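Local atomic coordinates of glycoside hydrolase family protein (Novosphingobium sp. PP1Y, PDB entry 6Q2F), a protein that acts as an alpha-L-rhamnosidase, a glycoside hydrolase that probably releases terminal L-rhamnose units from rhamnosylated substrates. Residues Trp61-Ile66 / Asp90-Thr95; Asn65-Gly70 / Gln97-Arg102; Pro134-Thr139 / Asn452-Pro457. All blocks are in the same frame, centred on the assembly; numbering follows the deposited sequence.

Contact 1: Trp61-Ile66 / Asp90-Thr95; sequences WMNGNI and DANLQT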
ATOM      1  N   TRP A  61     -12.792  17.464   1.725  1.00 27.94           N
ATOM      2  CA  TRP A  61     -13.815  18.445   1.391  1.00 28.71           C
ATOM      3  C   TRP A  61     -14.670  17.857   0.272  1.00 33.38           C
ATOM      4  O   TRP A  61     -14.198  17.705  -0.854  1.00 31.15           O
ATOM      5  CB  TRP A  61     -13.176  19.763   0.951  1.00 30.57           C
ATOM      6  CG  TRP A  61     -12.572  20.568   2.058  1.00 28.62           C
ATOM      7  CD1 TRP A  61     -12.444  20.211   3.358  1.00 25.04           C
ATOM      8  CD2 TRP A  61     -12.009  21.881   1.939  1.00 23.26           C
ATOM      9  NE1 TRP A  61     -11.833  21.216   4.071  1.00 25.45           N
ATOM     10  CE2 TRP A  61     -11.561  22.256   3.214  1.00 23.37           C
ATOM     11  CE3 TRP A  61     -11.825  22.768   0.865  1.00 23.15           C
ATOM     12  CZ2 TRP A  61     -10.967  23.498   3.461  1.00 24.13           C
ATOM     13  CZ3 TRP A  61     -11.255  23.989   1.113  1.00 25.72           C
ATOM     14  CH2 TRP A  61     -10.825  24.344   2.405  1.00 30.74           C
HETATM   15  N   MSE A  62     -15.917  17.512   0.585  1.00 29.17           N
HETATM   16  CA  MSE A  62     -16.743  16.737  -0.329  1.00 29.82           C
HETATM   17  C   MSE A  62     -17.487  17.617  -1.351  1.00 29.90           C
HETATM   18  O   MSE A  62     -18.512  18.204  -1.024  1.00 28.95           O
HETATM   19  CB  MSE A  62     -17.760  15.891   0.454  1.00 27.98           C
HETATM   20  CG  MSE A  62     -17.178  14.796   1.360  1.00 26.55           C
HETATM   21 SE   MSE A  62     -15.782  13.742   0.515  0.79 29.51          SE
HETATM   22  CE  MSE A  62     -16.924  13.102  -0.933  1.00 35.25           C
ATOM     23  N   ASN A  63     -16.965  17.706  -2.581  1.00 33.30           N
ATOM     24  CA  ASN A  63     -17.707  18.279  -3.709  1.00 27.74           C
ATOM     25  C   ASN A  63     -18.172  19.709  -3.418  1.00 26.37           C
ATOM     26  O   ASN A  63     -19.325  20.066  -3.649  1.00 27.92           O
ATOM     27  CB  ASN A  63     -18.895  17.370  -4.057  1.00 30.84           C
ATOM     28  CG  ASN A  63     -19.505  17.664  -5.421  1.00 40.54           C
ATOM     29  OD1 ASN A  63     -20.568  17.134  -5.742  1.00 37.63           O
ATOM     30  ND2 ASN A  63     -18.829  18.481  -6.237  1.00 41.35           N
ATOM     31  N   GLY A  64     -17.266  20.538  -2.910  1.00 32.17           N
ATOM     32  CA  GLY A  64     -17.612  21.923  -2.653  1.00 29.95           C
ATOM     33  C   GLY A  64     -18.440  22.169  -1.397  1.00 32.38           C
ATOM     34  O   GLY A  64     -18.755  23.332  -1.102  1.00 28.31           O
ATOM     35  N   ASN A  65     -18.810  21.128  -0.646  1.00 32.10           N
ATOM     36  CA  ASN A  65     -19.564  21.299   0.600  1.00 32.59           C
ATOM     37  C   ASN A  65     -18.618  21.780   1.698  1.00 34.40           C
ATOM     38  O   ASN A  65     -18.086  21.000   2.493  1.00 28.37           O
ATOM     39  CB  ASN A  65     -20.240  19.991   0.986  1.00 27.66           C
ATOM     40  CG  ASN A  65     -21.493  19.729   0.173  1.00 32.69           C
ATOM     41  OD1 ASN A  65     -22.439  20.494   0.238  1.00 35.40           O
ATOM     42  ND2 ASN A  65     -21.502  18.644  -0.590  1.00 32.50           N
ATOM     43  N   ILE A  66     -18.422  23.100   1.757  1.00 30.72           N
ATOM     44  CA  ILE A  66     -17.354  23.709   2.549  1.00 26.93           C
ATOM     45  C   ILE A  66     -17.854  25.023   3.118  1.00 31.65           C
ATOM     46  O   ILE A  66     -18.405  25.844   2.384  1.00 30.35           O
ATOM     47  CB  ILE A  66     -16.104  24.002   1.691  1.00 29.94           C
ATOM     48  CG1 ILE A  66     -15.623  22.758   0.938  1.00 27.97           C
ATOM     49  CG2 ILE A  66     -15.001  24.608   2.537  1.00 28.36           C
ATOM     50  CD1 ILE A  66     -14.955  23.114  -0.417  1.00 27.27           C
ATOM     51  N   ASP A  90      -9.453  18.197  -1.641  1.00 25.54           N
ATOM     52  CA  ASP A  90     -10.647  18.699  -2.322  1.00 31.88           C
ATOM     53  C   ASP A  90     -11.103  17.597  -3.269  1.00 31.00           C
ATOM     54  O   ASP A  90     -10.535  17.426  -4.345  1.00 25.25           O
ATOM     55  CB  ASP A  90     -10.382  20.006  -3.057  1.00 26.80           C
ATOM     56  CG  ASP A  90     -11.669  20.657  -3.551  1.00 38.19           C
ATOM     57  OD1 ASP A  90     -12.440  21.142  -2.688  1.00 29.96           O
ATOM     58  OD2 ASP A  90     -11.922  20.661  -4.776  1.00 31.48           O
ATOM     59  N   ALA A  91     -12.132  16.851  -2.871  1.00 26.95           N
ATOM     60  CA  ALA A  91     -12.538  15.625  -3.558  1.00 25.89           C
ATOM     61  C   ALA A  91     -13.800  15.871  -4.376  1.00 31.02           C
ATOM     62  O   ALA A  91     -14.862  16.151  -3.810  1.00 31.24           O
ATOM     63  CB  ALA A  91     -12.774  14.494  -2.555  1.00 29.07           C
ATOM     64  N   ASN A  92     -13.688  15.734  -5.700  1.00 31.40           N
ATOM     65  CA  ASN A  92     -14.795  16.016  -6.614  1.00 34.12           C
ATOM     66  C   ASN A  92     -15.607  14.748  -6.881  1.00 45.51           C
ATOM     67  O   ASN A  92     -15.737  14.282  -8.008  1.00 55.25           O
ATOM     68  CB  ASN A  92     -14.263  16.611  -7.913  1.00 33.08           C
ATOM     69  CG  ASN A  92     -15.378  17.156  -8.811  1.00 45.92           C
ATOM     70  OD1 ASN A  92     -15.667  16.602  -9.876  1.00 44.42           O
ATOM     71  ND2 ASN A  92     -16.001  18.244  -8.381  1.00 49.32           N
ATOM     72  N   LEU A  93     -16.134  14.174  -5.804  1.00 44.14           N
ATOM     73  CA  LEU A  93     -17.031  13.029  -5.881  1.00 33.77           C
ATOM     74  C   LEU A  93     -18.458  13.522  -5.696  1.00 36.70           C
ATOM     75  O   LEU A  93     -18.730  14.311  -4.785  1.00 38.10           O
ATOM     76  CB  LEU A  93     -16.693  11.984  -4.816  1.00 36.60           C
ATOM     77  CG  LEU A  93     -15.306  11.347  -4.893  1.00 35.84           C
ATOM     78  CD1 LEU A  93     -15.221  10.182  -3.934  1.00 42.87           C
ATOM     79  CD2 LEU A  93     -15.031  10.858  -6.314  1.00 31.03           C
ATOM     80  N   GLN A  94     -19.357  13.058  -6.557  1.00 37.49           N
ATOM     81  CA  GLN A  94     -20.739  13.516  -6.543  1.00 37.47           C
ATOM     82  C   GLN A  94     -21.365  13.363  -5.152  1.00 40.97           C
ATOM     83  O   GLN A  94     -21.475  12.253  -4.626  1.00 37.87           O
ATOM     84  CB  GLN A  94     -21.546  12.747  -7.583  1.00 41.95           C
ATOM     85  CG  GLN A  94     -22.999  13.208  -7.652  1.00 59.12           C
ATOM     86  CD  GLN A  94     -23.639  12.921  -8.989  1.00 76.11           C
ATOM     87  OE1 GLN A  94     -24.295  13.788  -9.569  1.00 84.92           O
ATOM     88  NE2 GLN A  94     -23.451  11.702  -9.493  1.00 79.31           N
ATOM     89  N   THR A  95     -21.755  14.491  -4.559  1.00 36.05           N
ATOM     90  CA  THR A  95     -22.252  14.562  -3.188  1.00 38.10           C
ATOM     91  C   THR A  95     -23.400  15.561  -3.162  1.00 35.08           C
ATOM     92  O   THR A  95     -23.274  16.647  -3.745  1.00 36.18           O
ATOM     93  CB  THR A  95     -21.178  15.017  -2.183  1.00 35.07           C
ATOM     94  OG1 THR A  95     -20.018  14.190  -2.294  1.00 35.60           O
ATOM     95  CG2 THR A  95     -21.719  14.923  -0.767  1.00 32.69           C
TER
HETATM   96  O   HOH W   1     -14.740  19.923  -2.416  1.00 28.02           O
HETATM   97  O   HOH W   2     -16.383  19.981  -6.362  1.00 50.54           O

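Contact 2: Asn65-Gly70 / Gln97-Arg102; sequences NITKDG and QIVDHR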
ATOM      1  N   ASN A  65     -18.810  21.128  -0.646  1.00 32.10           N
ATOM      2  CA  ASN A  65     -19.564  21.299   0.600  1.00 32.59           C
ATOM      3  C   ASN A  65     -18.618  21.780   1.698  1.00 34.40           C
ATOM      4  O   ASN A  65     -18.086  21.000   2.493  1.00 28.37           O
ATOM      5  CB  ASN A  65     -20.240  19.991   0.986  1.00 27.66           C
ATOM      6  CG  ASN A  65     -21.493  19.729   0.173  1.00 32.69           C
ATOM      7  OD1 ASN A  65     -22.439  20.494   0.238  1.00 35.40           O
ATOM      8  ND2 ASN A  65     -21.502  18.644  -0.590  1.00 32.50           N
ATOM      9  N   ILE A  66     -18.422  23.100   1.757  1.00 30.72           N
ATOM     10  CA  ILE A  66     -17.354  23.709   2.549  1.00 26.93           C
ATOM     11  C   ILE A  66     -17.854  25.023   3.118  1.00 31.65           C
ATOM     12  O   ILE A  66     -18.405  25.844   2.384  1.00 30.35           O
ATOM     13  CB  ILE A  66     -16.104  24.002   1.691  1.00 29.94           C
ATOM     14  CG1 ILE A  66     -15.623  22.758   0.938  1.00 27.97           C
ATOM     15  CG2 ILE A  66     -15.001  24.608   2.537  1.00 28.36           C
ATOM     16  CD1 ILE A  66     -14.955  23.114  -0.417  1.00 27.27           C
ATOM     17  N   THR A  67     -17.639  25.246   4.415  1.00 26.32           N
ATOM     18  CA  THR A  67     -17.824  26.576   4.984  1.00 32.19           C
ATOM     19  C   THR A  67     -16.705  26.843   5.982  1.00 35.11           C
ATOM     20  O   THR A  67     -16.173  25.917   6.605  1.00 35.73           O
ATOM     21  CB  THR A  67     -19.170  26.776   5.703  1.00 34.76           C
ATOM     22  OG1 THR A  67     -19.231  25.945   6.862  1.00 30.77           O
ATOM     23  CG2 THR A  67     -20.373  26.481   4.795  1.00 25.70           C
ATOM     24  N   LYS A  68     -16.369  28.127   6.148  1.00 24.02           N
ATOM     25  CA  LYS A  68     -15.418  28.504   7.187  1.00 26.41           C
ATOM     26  C   LYS A  68     -15.959  28.182   8.573  1.00 29.41           C
ATOM     27  O   LYS A  68     -15.208  27.760   9.458  1.00 30.22           O
ATOM     28  CB  LYS A  68     -15.078  29.982   7.065  1.00 26.39           C
ATOM     29  CG  LYS A  68     -14.006  30.245   5.989  1.00 30.39           C
ATOM     30  CD  LYS A  68     -14.220  31.589   5.332  1.00 44.67           C
ATOM     31  CE  LYS A  68     -13.254  32.597   5.893  1.00 42.77           C
ATOM     32  NZ  LYS A  68     -13.585  33.955   5.428  1.00 29.69           N
ATOM     33  N   ASP A  69     -17.260  28.387   8.780  1.00 27.09           N
ATOM     34  CA  ASP A  69     -17.853  28.070  10.067  1.00 28.29           C
ATOM     35  C   ASP A  69     -17.618  26.616  10.429  1.00 26.71           C
ATOM     36  O   ASP A  69     -17.249  26.305  11.564  1.00 33.05           O
ATOM     37  CB  ASP A  69     -19.341  28.381  10.048  1.00 32.70           C
ATOM     38  CG  ASP A  69     -20.024  27.963  11.336  1.00 34.70           C
ATOM     39  OD1 ASP A  69     -19.779  28.613  12.360  1.00 36.39           O
ATOM     40  OD2 ASP A  69     -20.792  26.989  11.314  1.00 41.54           O
ATOM     41  N   GLY A  70     -17.803  25.718   9.466  1.00 27.10           N
ATOM     42  CA  GLY A  70     -17.589  24.312   9.721  1.00 23.81           C
ATOM     43  C   GLY A  70     -16.124  23.953   9.900  1.00 28.37           C
ATOM     44  O   GLY A  70     -15.796  23.058  10.684  1.00 28.79           O
ATOM     45  N   GLN A  97     -25.728  18.611  -2.349  1.00 35.26           N
ATOM     46  CA  GLN A  97     -25.409  19.945  -1.864  1.00 42.94           C
ATOM     47  C   GLN A  97     -26.205  20.195  -0.591  1.00 36.41           C
ATOM     48  O   GLN A  97     -27.434  20.227  -0.614  1.00 40.95           O
ATOM     49  CB  GLN A  97     -25.730  20.994  -2.922  1.00 38.24           C
ATOM     50  CG  GLN A  97     -25.228  22.376  -2.552  1.00 41.36           C
ATOM     51  CD  GLN A  97     -25.675  23.433  -3.537  1.00 48.23           C
ATOM     52  OE1 GLN A  97     -25.763  23.180  -4.738  1.00 46.37           O
ATOM     53  NE2 GLN A  97     -25.971  24.630  -3.027  1.00 45.57           N
ATOM     54  N   ILE A  98     -25.501  20.346   0.524  1.00 33.56           N
ATOM     55  CA  ILE A  98     -26.114  20.679   1.799  1.00 39.77           C
ATOM     56  C   ILE A  98     -25.651  22.026   2.299  1.00 38.85           C
ATOM     57  O   ILE A  98     -26.030  22.439   3.398  1.00 42.65           O
ATOM     58  CB  ILE A  98     -25.846  19.586   2.844  1.00 34.16           C
ATOM     59  CG1 ILE A  98     -24.352  19.525   3.155  1.00 36.99           C
ATOM     60  CG2 ILE A  98     -26.277  18.247   2.290  1.00 34.69           C
ATOM     61  CD1 ILE A  98     -24.040  18.795   4.462  1.00 34.60           C
ATOM     62  N   VAL A  99     -24.840  22.721   1.526  1.00 34.61           N
ATOM     63  CA  VAL A  99     -24.503  24.093   1.806  1.00 34.78           C
ATOM     64  C   VAL A  99     -25.305  24.995   0.879  1.00 37.02           C
ATOM     65  O   VAL A  99     -25.806  24.586  -0.174  1.00 37.01           O
ATOM     66  CB  VAL A  99     -22.997  24.352   1.637  1.00 31.62           C
ATOM     67  CG1 VAL A  99     -22.219  23.481   2.594  1.00 29.22           C
ATOM     68  CG2 VAL A  99     -22.588  24.102   0.184  1.00 26.98           C
ATOM     69  N   ASP A 100     -25.404  26.257   1.281  1.00 39.03           N
ATOM     70  CA  ASP A 100     -26.090  27.259   0.483  1.00 36.96           C
ATOM     71  C   ASP A 100     -25.477  27.388  -0.913  1.00 36.00           C
ATOM     72  O   ASP A 100     -26.200  27.536  -1.905  1.00 41.85           O
ATOM     73  CB  ASP A 100     -26.051  28.583   1.240  1.00 49.30           C
ATOM     74  CG  ASP A 100     -26.765  29.673   0.517  1.00 56.41           C
ATOM     75  OD1 ASP A 100     -26.116  30.322  -0.326  1.00 61.16           O
ATOM     76  OD2 ASP A 100     -27.966  29.877   0.796  1.00 71.16           O
ATOM     77  N   HIS A 101     -24.150  27.308  -1.014  1.00 38.13           N
ATOM     78  CA  HIS A 101     -23.492  27.335  -2.316  1.00 39.98           C
ATOM     79  C   HIS A 101     -22.162  26.588  -2.261  1.00 43.35           C
ATOM     80  O   HIS A 101     -21.348  26.807  -1.353  1.00 37.07           O
ATOM     81  CB  HIS A 101     -23.268  28.771  -2.795  1.00 35.16           C
ATOM     82  CG  HIS A 101     -22.550  29.629  -1.801  1.00 46.39           C
ATOM     83  ND1 HIS A 101     -23.184  30.214  -0.725  1.00 47.76           N
ATOM     84  CD2 HIS A 101     -21.251  30.010  -1.726  1.00 45.50           C
ATOM     85  CE1 HIS A 101     -22.308  30.912  -0.025  1.00 50.31           C
ATOM     86  NE2 HIS A 101     -21.127  30.804  -0.609  1.00 47.78           N
ATOM     87  N   ARG A 102     -21.938  25.734  -3.255  1.00 42.15           N
ATOM     88  CA  ARG A 102     -20.706  24.965  -3.320  1.00 38.09           C
ATOM     89  C   ARG A 102     -19.519  25.887  -3.557  1.00 37.86           C
ATOM     90  O   ARG A 102     -19.603  26.859  -4.315  1.00 36.25           O
ATOM     91  CB  ARG A 102     -20.786  23.918  -4.433  1.00 36.97           C
ATOM     92  CG  ARG A 102     -21.868  22.843  -4.239  1.00 33.51           C
ATOM     93  CD  ARG A 102     -21.683  21.753  -5.296  1.00 36.99           C
ATOM     94  NE  ARG A 102     -22.862  20.906  -5.513  1.00 38.30           N
ATOM     95  CZ  ARG A 102     -23.056  19.717  -4.948  1.00 34.83           C
ATOM     96  NH1 ARG A 102     -22.167  19.206  -4.097  1.00 30.72           N
ATOM     97  NH2 ARG A 102     -24.147  19.031  -5.241  1.00 31.22           N
TER
HETATM   98  O   HOH W   3     -20.060  27.355   1.179  1.00 35.65           O

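Contact 3: Pro134-Thr139 / Asn452-Pro457; sequences PGWSET and NHPAPP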
ATOM      1  N   PRO A 134      -4.536  18.347  -7.292  1.00 30.50           N
ATOM      2  CA  PRO A 134      -5.974  18.525  -7.073  1.00 26.07           C
ATOM      3  C   PRO A 134      -6.617  17.149  -7.013  1.00 26.71           C
ATOM      4  O   PRO A 134      -6.217  16.225  -7.738  1.00 25.34           O
ATOM      5  CB  PRO A 134      -6.434  19.320  -8.299  1.00 29.71           C
ATOM      6  CG  PRO A 134      -5.173  20.002  -8.797  1.00 29.71           C
ATOM      7  CD  PRO A 134      -4.055  19.053  -8.492  1.00 27.23           C
ATOM      8  N   GLY A 135      -7.605  17.003  -6.136  1.00 28.22           N
ATOM      9  CA  GLY A 135      -8.126  15.684  -5.824  1.00 25.98           C
ATOM     10  C   GLY A 135      -7.256  15.056  -4.764  1.00 26.08           C
ATOM     11  O   GLY A 135      -6.946  15.699  -3.764  1.00 29.77           O
ATOM     12  N   TRP A 136      -6.834  13.845  -4.998  1.00 22.62           N
ATOM     13  CA  TRP A 136      -5.974  13.210  -4.043  1.00 25.85           C
ATOM     14  C   TRP A 136      -4.781  12.530  -4.599  1.00 27.86           C
ATOM     15  O   TRP A 136      -3.844  12.316  -3.892  1.00 31.32           O
ATOM     16  CB  TRP A 136      -6.703  12.223  -3.163  1.00 24.13           C
ATOM     17  CG  TRP A 136      -7.505  11.182  -3.816  1.00 29.98           C
ATOM     18  CD1 TRP A 136      -7.114  10.302  -4.743  1.00 35.12           C
ATOM     19  CD2 TRP A 136      -8.852  10.888  -3.532  1.00 29.01           C
ATOM     20  NE1 TRP A 136      -8.128   9.480  -5.064  1.00 32.06           N
ATOM     21  CE2 TRP A 136      -9.220   9.831  -4.337  1.00 32.08           C
ATOM     22  CE3 TRP A 136      -9.795  11.442  -2.687  1.00 28.82           C
ATOM     23  CZ2 TRP A 136     -10.480   9.292  -4.297  1.00 35.29           C
ATOM     24  CZ3 TRP A 136     -11.016  10.919  -2.664  1.00 28.39           C
ATOM     25  CH2 TRP A 136     -11.360   9.861  -3.459  1.00 28.51           C
ATOM     26  N   SER A 137      -4.736  12.253  -5.888  1.00 24.27           N
ATOM     27  CA  SER A 137      -3.570  11.643  -6.506  1.00 28.61           C
ATOM     28  C   SER A 137      -3.506  11.869  -8.019  1.00 32.79           C
ATOM     29  O   SER A 137      -4.494  12.061  -8.619  1.00 31.24           O
ATOM     30  CB  SER A 137      -3.491  10.166  -6.181  1.00 25.60           C
ATOM     31  OG  SER A 137      -4.255   9.411  -7.042  1.00 29.80           O
ATOM     32  N   GLU A 138      -2.335  11.853  -8.632  1.00 30.76           N
ATOM     33  CA  GLU A 138      -1.053  11.675  -7.998  1.00 23.55           C
ATOM     34  C   GLU A 138      -0.323  13.002  -8.087  1.00 25.31           C
ATOM     35  O   GLU A 138      -0.212  13.694  -7.130  1.00 27.59           O
ATOM     36  CB  GLU A 138      -0.260  10.603  -8.709  1.00 31.87           C
ATOM     37  CG  GLU A 138       1.157  10.424  -8.202  1.00 31.40           C
ATOM     38  CD  GLU A 138       1.218   9.886  -6.797  1.00 31.03           C
ATOM     39  OE1 GLU A 138       2.209  10.085  -6.135  1.00 30.65           O
ATOM     40  OE2 GLU A 138       0.251   9.290  -6.360  1.00 31.17           O
ATOM     41  N   THR A 139       0.155  13.336  -9.269  1.00 25.66           N
ATOM     42  CA  THR A 139       0.830  14.584  -9.553  1.00 23.04           C
ATOM     43  C   THR A 139       0.463  14.944 -10.968  1.00 31.68           C
ATOM     44  O   THR A 139       1.143  14.639 -11.896  1.00 30.10           O
ATOM     45  CB  THR A 139       2.358  14.529  -9.365  1.00 28.13           C
ATOM     46  OG1 THR A 139       2.878  13.333  -9.901  1.00 24.43           O
ATOM     47  CG2 THR A 139       2.729  14.621  -7.947  1.00 20.43           C
ATOM     48  N   ASN A 452      -5.023  13.372 -13.085  1.00 26.27           N
ATOM     49  CA  ASN A 452      -5.232  13.320 -11.636  1.00 28.71           C
ATOM     50  C   ASN A 452      -6.727  13.148 -11.345  1.00 27.67           C
ATOM     51  O   ASN A 452      -7.568  13.514 -12.163  1.00 26.76           O
ATOM     52  CB  ASN A 452      -4.727  14.598 -10.958  1.00 23.92           C
ATOM     53  CG  ASN A 452      -5.391  15.858 -11.538  1.00 29.42           C
ATOM     54  OD1 ASN A 452      -5.362  16.067 -12.745  1.00 28.43           O
ATOM     55  ND2 ASN A 452      -6.023  16.672 -10.678  1.00 25.58           N
ATOM     56  N   HIS A 453      -7.049  12.581 -10.171  1.00 27.70           N
ATOM     57  CA  HIS A 453      -8.442  12.393  -9.704  1.00 32.29           C
ATOM     58  C   HIS A 453      -8.546  12.592  -8.186  1.00 34.54           C
ATOM     59  O   HIS A 453      -7.541  12.453  -7.482  1.00 28.03           O
ATOM     60  CB  HIS A 453      -8.965  10.986 -10.011  1.00 29.14           C
ATOM     61  CG  HIS A 453      -8.837  10.568 -11.439  1.00 33.83           C
ATOM     62  ND1 HIS A 453      -9.817  10.820 -12.378  1.00 34.32           N
ATOM     63  CD2 HIS A 453      -7.858   9.886 -12.085  1.00 33.03           C
ATOM     64  CE1 HIS A 453      -9.443  10.324 -13.543  1.00 30.98           C
ATOM     65  NE2 HIS A 453      -8.262   9.748 -13.393  1.00 38.60           N
ATOM     66  N   PRO A 454      -9.745  12.925  -7.661  1.00 32.73           N
ATOM     67  CA  PRO A 454     -10.959  13.392  -8.335  1.00 31.28           C
ATOM     68  C   PRO A 454     -11.134  14.897  -8.153  1.00 29.47           C
ATOM     69  O   PRO A 454     -11.442  15.391  -7.061  1.00 27.03           O
ATOM     70  CB  PRO A 454     -12.068  12.619  -7.620  1.00 30.37           C
ATOM     71  CG  PRO A 454     -11.477  12.333  -6.180  1.00 26.76           C
ATOM     72  CD  PRO A 454     -10.003  12.707  -6.222  1.00 27.23           C
ATOM     73  N   ALA A 455     -10.890  15.622  -9.231  1.00 26.36           N
ATOM     74  CA  ALA A 455     -10.923  17.069  -9.295  1.00 24.69           C
ATOM     75  C   ALA A 455     -11.971  17.505 -10.306  1.00 29.90           C
ATOM     76  O   ALA A 455     -12.374  16.719 -11.175  1.00 31.95           O
ATOM     77  CB  ALA A 455      -9.555  17.625  -9.712  1.00 30.73           C
ATOM     78  N   PRO A 456     -12.433  18.743 -10.226  1.00 34.04           N
ATOM     79  CA  PRO A 456     -13.304  19.272 -11.276  1.00 34.87           C
ATOM     80  C   PRO A 456     -12.540  19.383 -12.582  1.00 39.19           C
ATOM     81  O   PRO A 456     -11.297  19.400 -12.577  1.00 39.98           O
ATOM     82  CB  PRO A 456     -13.708  20.653 -10.740  1.00 40.53           C
ATOM     83  CG  PRO A 456     -12.648  21.005  -9.778  1.00 41.34           C
ATOM     84  CD  PRO A 456     -12.211  19.721  -9.149  1.00 33.30           C
ATOM     85  N   PRO A 457     -13.243  19.436 -13.716  1.00 39.55           N
ATOM     86  CA  PRO A 457     -12.548  19.499 -15.013  1.00 37.45           C
ATOM     87  C   PRO A 457     -11.484  20.578 -15.104  1.00 39.99           C
ATOM     88  O   PRO A 457     -10.406  20.315 -15.648  1.00 47.74           O
ATOM     89  CB  PRO A 457     -13.696  19.750 -15.996  1.00 36.09           C
ATOM     90  CG  PRO A 457     -14.883  19.091 -15.331  1.00 35.18           C
ATOM     91  CD  PRO A 457     -14.711  19.354 -13.876  1.00 38.27           C
TER

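Contact 1: Trp61-Ile66 / Asp90-Thr95
Two backbone hydrogen bonds carry the parallel pairing of strands 56-62 and 85-91 to its end; helix 68-81 joins these strands into a beta-alpha-beta unit of the (beta/alpha)8 barrel. Ala91 N donates to Trp61 O at 3.0 Å, and Ala91 O accepts from Asn63 N at 2.9 Å, nearly along the C=O axis. The first segment then folds into a type I' turn from Met62 to Asn65, in which Met62 O is gripped twice by Asn65, through its backbone N and its ND2; this ND2 also binds Pro96 O. Side-chain amides take over where the strands stop. With CG anti to its backbone N (chi1 -165°), Asn63 reaches across so that a lone pair of OD1 accepts Thr95 N at 3.1 Å. Thr95 OG1 turns back within its own segment to Leu93 O, 2.8 Å away. Two waters fill in the polar network: one accepts from Gly64 N and lies within hydrogen-bonding distance of Trp61 O and Asp90 OD1, the other accepts from both Asn63 ND2 and Asn92 ND2. Asp90 OD1, held also by Trp110 NE1, lies at the edge of the Trp61 indole, 4.0 Å from CE3, with the carboxylate almost perpendicular to the ring. Apolar contact comes from selenomethionine Met62, whose chain bends at chi2 and chi3 and brings CE to 4.0 Å from Leu93 CB; the methyl also lies 3.6 Å from Thr95 OG1. Directional bonds from side-chain amides and bound water thus replace the regular strand pairing, which probably fixes the shape of both loops as they leave the largely buried strand ends.

Contact 2: Asn65-Gly70 / Gln97-Arg102
Thr67 is the N-cap of helix 68-81, and the loop Gln97-Arg102 packs beside the segment leading into that helix. Thr67 OG1 occupies the position between the backbone N and the carbonyl carbon (chi1 66°), from which it accepts Gly70 N at 3.0 Å; the same hydroxyl bonds to Pro684 O. Across the contact, Asn65 is the main side chain. Its CG stands beside the backbone N (chi1 -78°), directing OD1 to Ile98 N, a straight bond of 3.1 Å whose donor sits above the amide plane. Val99 sets both branches around this region: CG2, in its crowded position, comes 3.6 Å from Asn65 OD1, while CG1 approaches Ile66 N and, more loosely, Thr67 CG2. An alanine at Asn65 would remove the acceptor for Ile98 N and would probably loosen the hold on the 97-102 loop. Arg102, extended from CG to NE, runs alongside the Asn65 amide in the same direction, its NH1 engaged by Thr95 O and Asn63 O, and Gln97 CB lies over the rim of one guanidinium face. Gln97 NE2 in turn donates to Val99 O, bracing the loop internally. Between the backbones a single water donates to Ile66 O at 2.5 Å and to His101 O at 2.9 Å.

Contact 3: Pro134-Thr139 / Asn452-Pro457
His453 O is held by two donors, the backbone N atoms of the consecutive residues Trp136 and Ser137. Trp136 N approaches one of its lone pairs at 2.9 Å in an almost linear bond, while Ser137 N comes in at 3.2 Å nearly along the C=O axis. Ser137 O returns the interaction by accepting His453 N at 3.0 Å, so that Trp136 and Ser137 together face one residue, a classic beta bulge on an antiparallel hydrogen-bonded pair. A further bond runs from Asn452 ND2 to Pro134 O, 3.0 Å long and straight, with the acceptor in the plane of the amide but the donor well above that of the carbonyl. The rest of the Asn452 amide is anchored by Gly461 N at OD1, and Ala459 O is a second partner of ND2. Trp136 carries its CG between the backbone N and the carbonyl carbon (chi1 53°), and Pro454 sets its CD and CG over one face of the indole: Pro454 CD sits over the five-membered ring, 3.6 Å from its centroid, in a CH-pi contact, and Pro454 CG is 3.7 Å from Trp136 CH2. Gly135 allows the close approach, since a CB there would clash with His453 O. Trp136 also touches the sodium ligand Asp503. Around the contact, Pro134 packs on Tyr475 and Tyr479 of helix 469-487, Glu138 on helix 543-575, and Trp136 on Phe89 and Ala91 of strand 85-91.

How the contacts relate
From the N terminus, the chain leaves strand 56-62, runs back through helix 68-81 and enters strand 85-91 parallel to the first strand, where contact 1 closes the loop. Contact 2 opens from the same stretch, sharing Asn65 and Ile66, and closes later, at 97-102, before helix 108-124. Contact 3 follows in series: it opens after strand 127-131 and closes 313 residues on, past a long run rich in strands, ahead of helix 469-487. It bears on contact 1 directly, since Asn92 N lies 2.6 Å from Pro454 O, probably a hydrogen bond. Contact 1 touches both, linking the helix entrance to the distant loop, whereas contacts 2 and 3 come no nearer than about 10 Å between nearest atoms.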